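Local coordinates for uncharacterized protein (Thermus thermophilus HB8, PDB 6SCE), which probably acts as a type III CRISPR defence DNA nuclease that is switched on when its CARF domains bind a cyclic oligoadenylate, at residues G11-P14 / A15-Y18. Numbering follows the deposited sequence.
Sequences GNDP and APAY. With nucleotides of chain B.
D13 OD1 is a polar atom gripped from two sources: the backbone N-H of A15, at 3.0 Å with an N-H...O angle of 158°, and the hydroxyl of Y147. A15 N meets the anti lone pair of the carboxylate, the one turned away from OD2. The bond illustrates helix capping, an acidic side chain just before the helical turn accepting from an early main-chain amide. With CG anti to the backbone N (chi1 -150°), the carboxylate swings forward along the chain to the helix start, and OD1 also lies 3.3 Å from A15 CB. Over the first turn, P14 O accepts from Y18 N at 2.9 Å, nearly in line with the carbonyl.

The same turn holds the nucleotides of chain B, probably part of the cyclic oligoadenylate activator. D13 N donates to OP1 of A2 of chain B at 2.8 Å, while N12 holds A1 of chain B twice, N12 N to O2' and N12 ND2 to the adenine N3, the latter 3.0 Å long; N12 OD1 is bonded to W42 N. A15 CB stands over N6 of A2 at 3.3 Å, and P16 CD lies over the same face of the base, 3.7 Å from C5. G11 leaves room for the phosphate, since a side chain there would collide with OP2. Replacing D13 by an alanine removes the carboxylate, which would probably leave A15 N without its capping acceptor and the Y147 hydroxyl without this partner.

In the fold, this is the turn from strand 5-10 into helix 15-28, at the C-terminal end of that inner strand, in the parallel part of a mixed sheet, as in Rossmann-like CARF domains. Helix 44-59 packs on P14 and Y18, helix 140-148 covers A15 and supplies Y147, and A17 rests on strand 5-10.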
ATOM      1  N   GLY A  11      -1.954  -5.540  15.193  1.00 24.54           N
ATOM      2  CA  GLY A  11      -1.362  -4.470  14.392  1.00 23.19           C
ATOM      3  C   GLY A  11      -2.164  -3.194  14.482  1.00 22.03           C
ATOM      4  O   GLY A  11      -2.813  -2.916  15.496  1.00 24.77           O
ATOM      5  N   ASN A  12      -2.120  -2.393  13.425  1.00 22.54           N
ATOM      6  CA  ASN A  12      -2.785  -1.125  13.440  1.00 23.73           C
ATOM      7  C   ASN A  12      -4.287  -1.217  13.654  1.00 24.55           C
ATOM      8  O   ASN A  12      -4.868  -0.411  14.385  1.00 24.97           O
ATOM      9  CB  ASN A  12      -2.536  -0.347  12.132  1.00 24.67           C
ATOM     10  CG  ASN A  12      -1.135   0.200  12.051  1.00 26.36           C
ATOM     11  OD1 ASN A  12      -0.493   0.436  13.085  1.00 27.06           O
ATOM     12  ND2 ASN A  12      -0.621   0.325  10.835  1.00 25.85           N
ATOM     13  N   ASP A  13      -4.935  -2.119  12.942  1.00 23.51           N
ATOM     14  CA  ASP A  13      -6.378  -2.146  12.951  1.00 26.01           C
ATOM     15  C   ASP A  13      -6.969  -3.098  14.013  1.00 24.46           C
ATOM     16  O   ASP A  13      -6.683  -4.276  14.004  1.00 25.06           O
ATOM     17  CB  ASP A  13      -6.943  -2.507  11.583  1.00 26.89           C
ATOM     18  CG  ASP A  13      -8.285  -1.871  11.375  1.00 26.02           C
ATOM     19  OD1 ASP A  13      -9.240  -2.297  12.051  1.00 24.54           O
ATOM     20  OD2 ASP A  13      -8.353  -0.907  10.577  1.00 26.61           O
ATOM     21  N   PRO A  14      -7.797  -2.577  14.917  1.00 24.41           N
ATOM     22  CA  PRO A  14      -8.349  -3.443  15.965  1.00 25.14           C
ATOM     23  C   PRO A  14      -9.477  -4.337  15.480  1.00 24.52           C
ATOM     24  O   PRO A  14      -9.849  -5.292  16.175  1.00 25.67           O
ATOM     25  CB  PRO A  14      -8.875  -2.435  16.996  1.00 26.68           C
ATOM     26  CG  PRO A  14      -9.232  -1.251  16.191  1.00 26.46           C
ATOM     27  CD  PRO A  14      -8.162  -1.173  15.134  1.00 25.51           C
ATOM     28  N   ALA A  15     -10.028  -4.044  14.314  1.00 23.24           N
ATOM     29  CA  ALA A  15     -11.223  -4.795  13.884  1.00 23.47           C
ATOM     30  C   ALA A  15     -11.027  -6.313  13.716  1.00 24.47           C
ATOM     31  O   ALA A  15     -11.869  -7.097  14.162  1.00 24.41           O
ATOM     32  CB  ALA A  15     -11.811  -4.202  12.636  1.00 25.00           C
ATOM     33  N   PRO A  16      -9.929  -6.759  13.079  1.00 24.22           N
ATOM     34  CA  PRO A  16      -9.777  -8.219  12.990  1.00 24.34           C
ATOM     35  C   PRO A  16      -9.490  -8.872  14.332  1.00 23.28           C
ATOM     36  O   PRO A  16      -9.850 -10.012  14.530  1.00 23.76           O
ATOM     37  CB  PRO A  16      -8.593  -8.417  12.038  1.00 23.12           C
ATOM     38  CG  PRO A  16      -7.883  -7.099  12.033  1.00 26.18           C
ATOM     39  CD  PRO A  16      -8.949  -6.047  12.235  1.00 25.37           C
ATOM     40  N   ALA A  17      -8.864  -8.130  15.248  1.00 22.86           N
ATOM     41  CA  ALA A  17      -8.604  -8.636  16.609  1.00 24.09           C
ATOM     42  C   ALA A  17      -9.928  -8.809  17.361  1.00 23.84           C
ATOM     43  O   ALA A  17     -10.159  -9.814  18.062  1.00 24.37           O
ATOM     44  CB  ALA A  17      -7.695  -7.668  17.354  1.00 24.07           C
ATOM     45  N   TYR A  18     -10.788  -7.813  17.218  1.00 23.02           N
ATOM     46  CA  TYR A  18     -12.120  -7.869  17.825  1.00 22.95           C
ATOM     47  C   TYR A  18     -12.977  -8.953  17.199  1.00 24.41           C
ATOM     48  O   TYR A  18     -13.594  -9.765  17.921  1.00 25.17           O
ATOM     49  CB  TYR A  18     -12.797  -6.510  17.780  1.00 25.20           C
ATOM     50  CG  TYR A  18     -14.181  -6.511  18.363  1.00 24.93           C
ATOM     51  CD1 TYR A  18     -14.427  -7.024  19.636  1.00 27.57           C
ATOM     52  CD2 TYR A  18     -15.246  -5.982  17.653  1.00 26.31           C
ATOM     53  CE1 TYR A  18     -15.708  -7.006  20.179  1.00 28.32           C
ATOM     54  CE2 TYR A  18     -16.519  -5.960  18.189  1.00 27.17           C
ATOM     55  CZ  TYR A  18     -16.746  -6.485  19.449  1.00 28.49           C
ATOM     56  OH  TYR A  18     -18.036  -6.459  19.967  1.00 29.33           O
TER
ATOM     57  P     A B   2      -3.223  -4.972  10.893  1.00 22.38           P
ATOM     58  OP1   A B   2      -3.645  -3.537  10.870  1.00 22.57           O
ATOM     59  OP2   A B   2      -3.316  -5.812  12.139  1.00 21.84           O
ATOM     60  O5'   A B   2      -4.062  -5.722   9.749  1.00 22.76           O
ATOM     61  C5'   A B   2      -4.029  -7.167   9.709  1.00 23.16           C
ATOM     62  C4'   A B   2      -4.925  -7.655   8.599  1.00 23.20           C
ATOM     63  O4'   A B   2      -6.301  -7.331   8.940  1.00 24.31           O
ATOM     64  C3'   A B   2      -4.668  -7.059   7.221  1.00 24.23           C
ATOM     65  O3'   A B   2      -4.770  -8.049   6.200  1.00 25.21           O
ATOM     66  C2'   A B   2      -5.804  -6.051   7.063  1.00 25.79           C
ATOM     67  O2'   A B   2      -6.172  -5.864   5.713  1.00 25.63           O
ATOM     68  C1'   A B   2      -6.922  -6.743   7.829  1.00 25.00           C
ATOM     69  N9    A B   2      -7.997  -5.872   8.264  1.00 23.37           N
ATOM     70  C8    A B   2      -7.961  -4.505   8.420  1.00 23.26           C
ATOM     71  N7    A B   2      -9.122  -4.010   8.765  1.00 23.45           N
ATOM     72  C5    A B   2      -9.975  -5.102   8.821  1.00 22.67           C
ATOM     73  C6    A B   2     -11.346  -5.226   9.118  1.00 24.40           C
ATOM     74  N6    A B   2     -12.150  -4.190   9.348  1.00 23.72           N
ATOM     75  N1    A B   2     -11.868  -6.476   9.126  1.00 23.18           N
ATOM     76  C2    A B   2     -11.071  -7.500   8.790  1.00 24.13           C
ATOM     77  N3    A B   2      -9.773  -7.505   8.481  1.00 23.25           N
ATOM     78  C4    A B   2      -9.285  -6.256   8.509  1.00 24.39           C
ATOM     79  P     A B   1       1.957  -6.990   6.151  1.00 24.09           P
ATOM     80  OP1   A B   1       2.853  -8.161   6.414  1.00 23.76           O
ATOM     81  OP2   A B   1       0.845  -7.189   5.141  1.00 24.41           O
ATOM     82  O5'   A B   1       1.363  -6.550   7.565  1.00 23.88           O
ATOM     83  C5'   A B   1       0.136  -5.834   7.669  1.00 24.02           C
ATOM     84  C4'   A B   1       0.188  -4.993   8.922  1.00 24.50           C
ATOM     85  O4'   A B   1       1.096  -3.879   8.715  1.00 24.59           O
ATOM     86  C3'   A B   1      -1.169  -4.400   9.315  1.00 23.01           C
ATOM     87  O3'   A B   1      -1.721  -5.210  10.360  1.00 23.23           O
ATOM     88  C2'   A B   1      -0.804  -2.972   9.749  1.00 24.17           C
ATOM     89  O2'   A B   1      -0.464  -2.922  11.119  1.00 23.16           O
ATOM     90  C1'   A B   1       0.404  -2.661   8.876  1.00 25.21           C
ATOM     91  N9    A B   1       0.082  -2.139   7.547  1.00 26.34           N
ATOM     92  C8    A B   1       0.624  -2.556   6.363  1.00 26.73           C
ATOM     93  N7    A B   1       0.150  -1.893   5.340  1.00 26.70           N
ATOM     94  C5    A B   1      -0.734  -0.977   5.885  1.00 27.68           C
ATOM     95  C6    A B   1      -1.553   0.011   5.307  1.00 32.04           C
ATOM     96  N6    A B   1      -1.615   0.232   3.996  1.00 35.07           N
ATOM     97  N1    A B   1      -2.316   0.760   6.140  1.00 32.04           N
ATOM     98  C2    A B   1      -2.250   0.510   7.456  1.00 32.06           C
ATOM     99  N3    A B   1      -1.528  -0.403   8.106  1.00 26.71           N
ATOM    100  C4    A B   1      -0.783  -1.123   7.252  1.00 25.01           C
TER